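Side-chain contacts in CELL division inhibitor (Pyrococcus furiosus, PDB 1G3Q), which probably binds and hydrolyses ATP as the MinD ATPase of the cell-division apparatus, and holds ADP and magnesium in this crystal: residues A[55-58]-A[59-63]; A[121-125]-A[126-130]; A[202-205]-A[206-209]. All coordinates share one frame; numbering follows the deposited sequence.

Contact 1: residues A[55-58]-A[59-63]; sequences PDVT and LHDVL
Asp61 OD2 is gripped from two directions: the backbone N of Thr58 donates to it at 2.8 Å, and a water molecule donates to the same oxygen at 2.7 Å. The first of these bonds belongs to a capping box, the pairing of an N-cap with the third helical residue, which closes the N-terminus of helix 59-63. Thr58 is the N-cap. Its N-H runs almost straight to OD2, at 161°, and meets the anti lone pair, the one turned away from OD1. The side chain of the N-cap accepts instead, and weakly, from His60 N, one residue before Asp61: the bond to Thr58 OG1 is 3.4 Å long and bent to 125°. The hydroxyl sits between the backbone N and the carbonyl carbon (chi1 60°), which turns it back over the first turn, where the amides have no helical carbonyl before them. The same water also bonds Thr58 OG1, bridging the hydroxyl and the carboxylate, the two side chains of the box.

Threonine suits the N-cap because its short branch carries an acceptor close to the backbone, and aspartate suits the third helical position because one CH2 lets its carboxylate fold back onto the cap residue. The negative charge there would probably also be eased by the helix dipole. Thr58 O starts the regular helical pattern, taking Val62 N at 3.2 Å. Leu59 and Val62 pack on helix 101-106, while the ring of His60 is held by a bond from NE2 to Leu41 O. Val57 CG1 lies 4.1 Å from Asp61 OD2, the two side chains crossing at about a right angle.

Contact 2: residues A[121-125]-A[126-130]; sequences AGLQL and DAMSA
Met128 reaches back over the loop that leads into helix 125-131 and meets Leu123 side chain to side chain, SD lying 3.9 Å from Leu123 CD2. The methionine bends at both chi2 (-61°) and chi3 (-57°), so the sulfur folds up beside the leucine branch instead of extending along the helix. Its CG passes close over the loop backbone, 3.1 Å from Leu123 O. A flexible, unbranched chain fits such a curved path, and the pair continues an apolar patch on helix 145-160, where Leu123 touches Val154 and Met128 touches Val157.

The short side chain of Ala127 suits the inside of the turn: its CB is 3.4 Å from Gly122 O and nearly as close to Ala121 O. The positive-phi backbone of Gly122 leaves no room for a side chain beside the carbonyl O of Ala121, which suits glycine.

Gln124 is the N-cap, and its O receives Met128 N at 2.9 Å, the bond that opens the helix. One residue on, Leu125 O takes two donors from Ser129. The amide N comes nearly head-on, whereas OG, placed anti to its own carbonyl carbon (chi1 -59°), reaches the oxygen at 2.8 Å from above the carbonyl plane. This backward bond satisfies a buried serine hydroxyl within its own helix. By contrast, Gly122 O is buried with no polar partner, so methyl packing against it probably carries some desolvation cost.

Contact 3: residues A[202-205]-A[206-209]; sequences AIRE and GTLE. With ADP (adenosine-5'-diphosphate), chain C.
The ribose and adenine of ADP rest against helix 201-209, and three of its residues, Ile203, Arg204 and Thr207, line the nucleotide pocket. Thr207 OG1 shares a hydrogen bond with O2' of the ribose at 2.7 Å, and either hydroxyl could give the proton. Its chi1 of -64° sets OG1 opposite the carbonyl carbon, a pose that also leaves it 3.2 Å from Ile203 O; both oxygens are thus within reach, and which receives its proton is not settled. Arg204 takes the other ribose hydroxyl: NH2 donates to O3' at 2.8 Å, a weak bond because of its 120° angle. Ile203 suits the base: its branched chain packs over one face of the adenine, CG2 3.7 Å from C5 and CD1 3.3 Å from N6.

In this P-loop ATPase, the P-loop and the first turn of helix 16-29 give ADP the amides of Gly13, Gly15 and Thr17, and helix 201-209, which follows the edge strand 193-198, closes the nucleoside end.

Arg204 gets there by leaving the helix with CG anti to N and bending at chi2 (61°). The CD2 methyl of Leu208, one turn on, sits 3.4 Å above one face of the guanidinium, toward its rim, and probably limits the swing of the group, keeping NH2 near O3'. Leucine gives this apolar cover without competing for the N-H groups. Glu205 OE1 forms a salt bridge with Lys217.

Each contact is local, set on one short helix, and none touches another. Contacts 1 and 2 both lie where a loop turns into a helix, but the first is closed by side chains, with a capping box and a water, whereas in the second backbone carbonyls and apolar packing do most of the work. Contact 3 lies wholly within a helix, and Arg204 and Thr207 turn their polar ends to a ligand instead of a helix end. All three are partly buried. Contact 2 comes near the phosphate end of the site, the side chain of Ala121 being about 6 Å from ADP; contact 3 holds the nucleoside end, across the chain's centre. Contact 1 stands farther off, packed on helix 101-106.

Contact 1: residues A[55-58]-A[59-63]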
loop_
_atom_site.group_PDB
_atom_site.type_symbol
_atom_site.label_atom_id
_atom_site.label_comp_id
_atom_site.label_asym_id
_atom_site.label_seq_id
_atom_site.Cartn_x
_atom_site.Cartn_y
_atom_site.Cartn_z
ATOM N N PRO A 55 14.062 -10.943 -7.469
ATOM C CA PRO A 55 13.099 -11.598 -8.362
ATOM C C PRO A 55 13.364 -11.460 -9.862
ATOM O O PRO A 55 13.529 -10.357 -10.372
ATOM C CB PRO A 55 11.772 -10.968 -7.951
ATOM C CG PRO A 55 12.177 -9.566 -7.613
ATOM C CD PRO A 55 13.446 -9.781 -6.798
ATOM N N ASP A 56 13.395 -12.588 -10.567
ATOM C CA ASP A 56 13.619 -12.572 -12.010
ATOM C C ASP A 56 12.333 -12.285 -12.778
ATOM O O ASP A 56 12.374 -11.796 -13.909
ATOM C CB ASP A 56 14.167 -13.912 -12.497
ATOM C CG ASP A 56 15.556 -14.202 -11.980
ATOM O OD1 ASP A 56 16.206 -13.286 -11.437
ATOM O OD2 ASP A 56 16.001 -15.356 -12.136
ATOM N N VAL A 57 11.195 -12.610 -12.171
ATOM C CA VAL A 57 9.901 -12.408 -12.813
ATOM C C VAL A 57 9.089 -11.421 -11.987
ATOM O O VAL A 57 8.956 -11.582 -10.775
ATOM C CB VAL A 57 9.120 -13.734 -12.924
ATOM C CG1 VAL A 57 7.856 -13.521 -13.740
ATOM C CG2 VAL A 57 9.999 -14.803 -13.564
ATOM N N THR A 58 8.540 -10.408 -12.650
ATOM C CA THR A 58 7.779 -9.379 -11.957
ATOM C C THR A 58 6.410 -9.122 -12.567
ATOM O O THR A 58 6.054 -9.677 -13.606
ATOM C CB THR A 58 8.533 -8.036 -11.980
ATOM O OG1 THR A 58 8.725 -7.635 -13.341
ATOM C CG2 THR A 58 9.896 -8.160 -11.301
ATOM N N LEU A 59 5.653 -8.256 -11.908
ATOM C CA LEU A 59 4.333 -7.876 -12.383
ATOM C C LEU A 59 4.484 -7.262 -13.778
ATOM O O LEU A 59 3.612 -7.412 -14.633
ATOM C CB LEU A 59 3.710 -6.859 -11.419
ATOM C CG LEU A 59 2.372 -6.211 -11.793
ATOM C CD1 LEU A 59 1.332 -7.281 -12.079
ATOM C CD2 LEU A 59 1.919 -5.308 -10.656
ATOM N N HIS A 60 5.606 -6.583 -14.010
ATOM C CA HIS A 60 5.851 -5.955 -15.306
ATOM C C HIS A 60 5.898 -6.992 -16.425
ATOM O O HIS A 60 5.416 -6.744 -17.534
ATOM C CB HIS A 60 7.155 -5.149 -15.273
ATOM C CG HIS A 60 7.093 -3.942 -14.387
ATOM N ND1 HIS A 60 7.020 -4.030 -13.013
ATOM C CD2 HIS A 60 7.082 -2.622 -14.682
ATOM C CE1 HIS A 60 6.969 -2.813 -12.501
ATOM N NE2 HIS A 60 7.005 -1.941 -13.491
ATOM N N ASP A 61 6.479 -8.152 -16.129
ATOM C CA ASP A 61 6.561 -9.235 -17.103
ATOM C C ASP A 61 5.152 -9.723 -17.409
ATOM O O ASP A 61 4.804 -9.987 -18.562
ATOM C CB ASP A 61 7.393 -10.394 -16.547
ATOM C CG ASP A 61 8.865 -10.062 -16.454
ATOM O OD1 ASP A 61 9.481 -9.812 -17.509
ATOM O OD2 ASP A 61 9.408 -10.055 -15.329
ATOM N N VAL A 62 4.344 -9.838 -16.361
ATOM C CA VAL A 62 2.964 -10.288 -16.492
ATOM C C VAL A 62 2.163 -9.297 -17.335
ATOM O O VAL A 62 1.452 -9.691 -18.266
ATOM C CB VAL A 62 2.295 -10.422 -15.098
ATOM C CG1 VAL A 62 0.867 -10.924 -15.246
ATOM C CG2 VAL A 62 3.108 -11.375 -14.216
ATOM N N LEU A 63 2.295 -8.011 -17.015
ATOM C CA LEU A 63 1.577 -6.956 -17.727
ATOM C C LEU A 63 2.031 -6.796 -19.173
ATOM O O LEU A 63 1.349 -6.158 -19.977
ATOM C CB LEU A 63 1.724 -5.623 -16.987
ATOM C CG LEU A 63 1.200 -5.588 -15.545
ATOM C CD1 LEU A 63 1.488 -4.224 -14.933
ATOM C CD2 LEU A 63 -0.296 -5.880 -15.519
HETATM O O HOH W 1 11.301 -8.465 -14.214
#

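Contact 2: residues A[121-125]-A[126-130]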
loop_
_atom_site.group_PDB
_atom_site.type_symbol
_atom_site.label_atom_id
_atom_site.label_comp_id
_atom_site.label_asym_id
_atom_site.label_seq_id
_atom_site.Cartn_x
_atom_site.Cartn_y
_atom_site.Cartn_z
ATOM N N ALA A 121 0.882 7.627 -6.695
ATOM C CA ALA A 121 -0.080 8.663 -6.342
ATOM C C ALA A 121 -0.674 9.340 -7.572
ATOM O O ALA A 121 -0.180 9.178 -8.686
ATOM C CB ALA A 121 0.587 9.701 -5.458
ATOM N N GLY A 122 -1.753 10.086 -7.362
ATOM C CA GLY A 122 -2.359 10.814 -8.461
ATOM C C GLY A 122 -3.547 10.190 -9.159
ATOM O O GLY A 122 -4.143 9.219 -8.687
ATOM N N LEU A 123 -3.878 10.761 -10.314
ATOM C CA LEU A 123 -5.013 10.310 -11.097
ATOM C C LEU A 123 -4.668 9.997 -12.548
ATOM O O LEU A 123 -5.564 9.833 -13.376
ATOM C CB LEU A 123 -6.115 11.371 -11.045
ATOM C CG LEU A 123 -6.644 11.702 -9.646
ATOM C CD1 LEU A 123 -7.470 12.974 -9.703
ATOM C CD2 LEU A 123 -7.474 10.535 -9.113
ATOM N N GLN A 124 -3.378 9.916 -12.868
ATOM C CA GLN A 124 -2.986 9.600 -14.236
ATOM C C GLN A 124 -3.203 8.108 -14.501
ATOM O O GLN A 124 -3.633 7.375 -13.608
ATOM C CB GLN A 124 -1.532 10.007 -14.491
ATOM C CG GLN A 124 -1.313 11.521 -14.432
ATOM C CD GLN A 124 -2.335 12.298 -15.261
ATOM O OE1 GLN A 124 -2.494 12.060 -16.458
ATOM N NE2 GLN A 124 -3.027 13.233 -14.622
ATOM N N LEU A 125 -2.908 7.662 -15.719
ATOM C CA LEU A 125 -3.136 6.270 -16.109
ATOM C C LEU A 125 -2.631 5.180 -15.165
ATOM O O LEU A 125 -3.416 4.351 -14.701
ATOM C CB LEU A 125 -2.582 6.013 -17.516
ATOM C CG LEU A 125 -2.894 4.632 -18.105
ATOM C CD1 LEU A 125 -4.404 4.408 -18.140
ATOM C CD2 LEU A 125 -2.299 4.525 -19.500
ATOM N N ASP A 126 -1.329 5.159 -14.896
ATOM C CA ASP A 126 -0.773 4.140 -14.010
ATOM C C ASP A 126 -1.467 4.148 -12.651
ATOM O O ASP A 126 -1.831 3.095 -12.128
ATOM C CB ASP A 126 0.734 4.353 -13.823
ATOM C CG ASP A 126 1.538 3.942 -15.041
ATOM O OD1 ASP A 126 0.929 3.619 -16.084
ATOM O OD2 ASP A 126 2.786 3.943 -14.956
ATOM N N ALA A 127 -1.650 5.337 -12.084
ATOM C CA ALA A 127 -2.294 5.473 -10.781
ATOM C C ALA A 127 -3.715 4.919 -10.794
ATOM O O ALA A 127 -4.096 4.146 -9.914
ATOM C CB ALA A 127 -2.311 6.939 -10.355
ATOM N N MET A 128 -4.495 5.315 -11.794
ATOM C CA MET A 128 -5.876 4.856 -11.904
ATOM C C MET A 128 -5.969 3.350 -12.122
ATOM O O MET A 128 -6.806 2.680 -11.516
ATOM C CB MET A 128 -6.589 5.581 -13.047
ATOM C CG MET A 128 -6.833 7.061 -12.805
ATOM S SD MET A 128 -7.873 7.394 -11.363
ATOM C CE MET A 128 -9.335 6.469 -11.769
ATOM N N SER A 129 -5.111 2.821 -12.989
ATOM C CA SER A 129 -5.107 1.389 -13.285
ATOM C C SER A 129 -4.843 0.557 -12.034
ATOM O O SER A 129 -5.440 -0.500 -11.841
ATOM C CB SER A 129 -4.043 1.068 -14.336
ATOM O OG SER A 129 -4.285 1.785 -15.532
ATOM N N ALA A 130 -3.942 1.041 -11.189
ATOM C CA ALA A 130 -3.597 0.335 -9.964
ATOM C C ALA A 130 -4.722 0.451 -8.943
ATOM O O ALA A 130 -5.222 -0.558 -8.445
ATOM C CB ALA A 130 -2.293 0.897 -9.385
#

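Contact 3: residues A[202-205]-A[206-209]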
loop_
_atom_site.group_PDB
_atom_site.type_symbol
_atom_site.label_atom_id
_atom_site.label_comp_id
_atom_site.label_asym_id
_atom_site.label_seq_id
_atom_site.Cartn_x
_atom_site.Cartn_y
_atom_site.Cartn_z
ATOM N N ALA A 202 12.342 5.022 13.400
ATOM C CA ALA A 202 12.310 3.558 13.335
ATOM C C ALA A 202 11.698 3.061 12.028
ATOM O O ALA A 202 12.101 2.022 11.490
ATOM C CB ALA A 202 11.531 2.999 14.515
ATOM N N ILE A 203 10.715 3.798 11.521
ATOM C CA ILE A 203 10.058 3.424 10.277
ATOM C C ILE A 203 11.041 3.563 9.112
ATOM O O ILE A 203 11.139 2.679 8.260
ATOM C CB ILE A 203 8.798 4.298 10.042
ATOM C CG1 ILE A 203 7.695 3.872 11.020
ATOM C CG2 ILE A 203 8.324 4.165 8.605
ATOM C CD1 ILE A 203 6.416 4.723 10.958
ATOM N N ARG A 204 11.771 4.675 9.089
ATOM C CA ARG A 204 12.765 4.922 8.045
ATOM C C ARG A 204 13.855 3.855 8.141
ATOM O O ARG A 204 14.344 3.352 7.128
ATOM C CB ARG A 204 13.376 6.320 8.222
ATOM C CG ARG A 204 14.601 6.617 7.350
ATOM C CD ARG A 204 14.303 6.530 5.854
ATOM N NE ARG A 204 15.468 6.897 5.046
ATOM C CZ ARG A 204 15.577 6.678 3.738
ATOM N NH1 ARG A 204 16.676 7.047 3.093
ATOM N NH2 ARG A 204 14.593 6.085 3.072
ATOM N N GLU A 205 14.226 3.501 9.367
ATOM C CA GLU A 205 15.255 2.491 9.563
ATOM C C GLU A 205 14.797 1.164 8.960
ATOM O O GLU A 205 15.576 0.472 8.303
ATOM C CB GLU A 205 15.559 2.309 11.052
ATOM C CG GLU A 205 16.844 1.529 11.297
ATOM C CD GLU A 205 17.202 1.401 12.769
ATOM O OE1 GLU A 205 16.714 2.213 13.589
ATOM O OE2 GLU A 205 17.992 0.492 13.102
ATOM N N GLY A 206 13.531 0.814 9.184
ATOM C CA GLY A 206 13.004 -0.424 8.637
ATOM C C GLY A 206 13.054 -0.397 7.118
ATOM O O GLY A 206 13.431 -1.379 6.474
ATOM N N THR A 207 12.669 0.737 6.544
ATOM C CA THR A 207 12.680 0.902 5.098
ATOM C C THR A 207 14.058 0.568 4.524
ATOM O O THR A 207 14.173 -0.221 3.591
ATOM C CB THR A 207 12.318 2.350 4.701
ATOM O OG1 THR A 207 10.973 2.637 5.111
ATOM C CG2 THR A 207 12.438 2.538 3.193
ATOM N N LEU A 208 15.095 1.167 5.096
ATOM C CA LEU A 208 16.459 0.951 4.633
ATOM C C LEU A 208 16.959 -0.464 4.917
ATOM O O LEU A 208 17.770 -1.009 4.170
ATOM C CB LEU A 208 17.396 1.983 5.280
ATOM C CG LEU A 208 17.134 3.444 4.886
ATOM C CD1 LEU A 208 18.087 4.377 5.623
ATOM C CD2 LEU A 208 17.307 3.599 3.379
ATOM N N GLU A 209 16.463 -1.057 5.994
ATOM C CA GLU A 209 16.860 -2.405 6.388
ATOM C C GLU A 209 16.217 -3.492 5.529
ATOM O O GLU A 209 16.745 -4.597 5.416
ATOM C CB GLU A 209 16.478 -2.640 7.852
ATOM C CG GLU A 209 16.902 -3.982 8.416
ATOM C CD GLU A 209 18.401 -4.105 8.543
ATOM O OE1 GLU A 209 19.068 -3.064 8.695
ATOM O OE2 GLU A 209 18.912 -5.241 8.509
HETATM P PB ADP C . 5.412 6.713 -1.023
HETATM O O1B ADP C . 6.037 7.432 -2.113
HETATM O O2B ADP C . 4.129 7.345 -0.677
HETATM O O3B ADP C . 5.199 5.083 -1.235
HETATM P PA ADP C . 7.156 5.873 1.042
HETATM O O1A ADP C . 8.235 5.299 0.316
HETATM O O2A ADP C . 6.312 4.903 1.688
HETATM O O3A ADP C . 6.312 6.838 0.231
HETATM O "O5'" ADP C . 7.783 6.728 2.108
HETATM C "C5'" ADP C . 8.721 7.836 1.824
HETATM C "C4'" ADP C . 9.852 7.867 2.787
HETATM O "O4'" ADP C . 9.433 8.363 4.091
HETATM C "C3'" ADP C . 10.470 6.536 3.081
HETATM O "O3'" ADP C . 11.892 6.628 3.046
HETATM C "C2'" ADP C . 10.024 6.143 4.457
HETATM O "O2'" ADP C . 10.948 5.365 5.213
HETATM C "C1'" ADP C . 9.750 7.412 5.144
HETATM N N9 ADP C . 8.540 7.388 6.012
HETATM C C8 ADP C . 7.195 7.079 5.755
HETATM N N7 ADP C . 6.391 7.163 6.775
HETATM C C5 ADP C . 7.224 7.553 7.799
HETATM C C6 ADP C . 6.989 7.822 9.177
HETATM N N6 ADP C . 5.758 7.705 9.675
HETATM N N1 ADP C . 8.072 8.205 9.972
HETATM C C2 ADP C . 9.326 8.318 9.436
HETATM N N3 ADP C . 9.637 8.080 8.138
HETATM C C4 ADP C . 8.546 7.700 7.366
#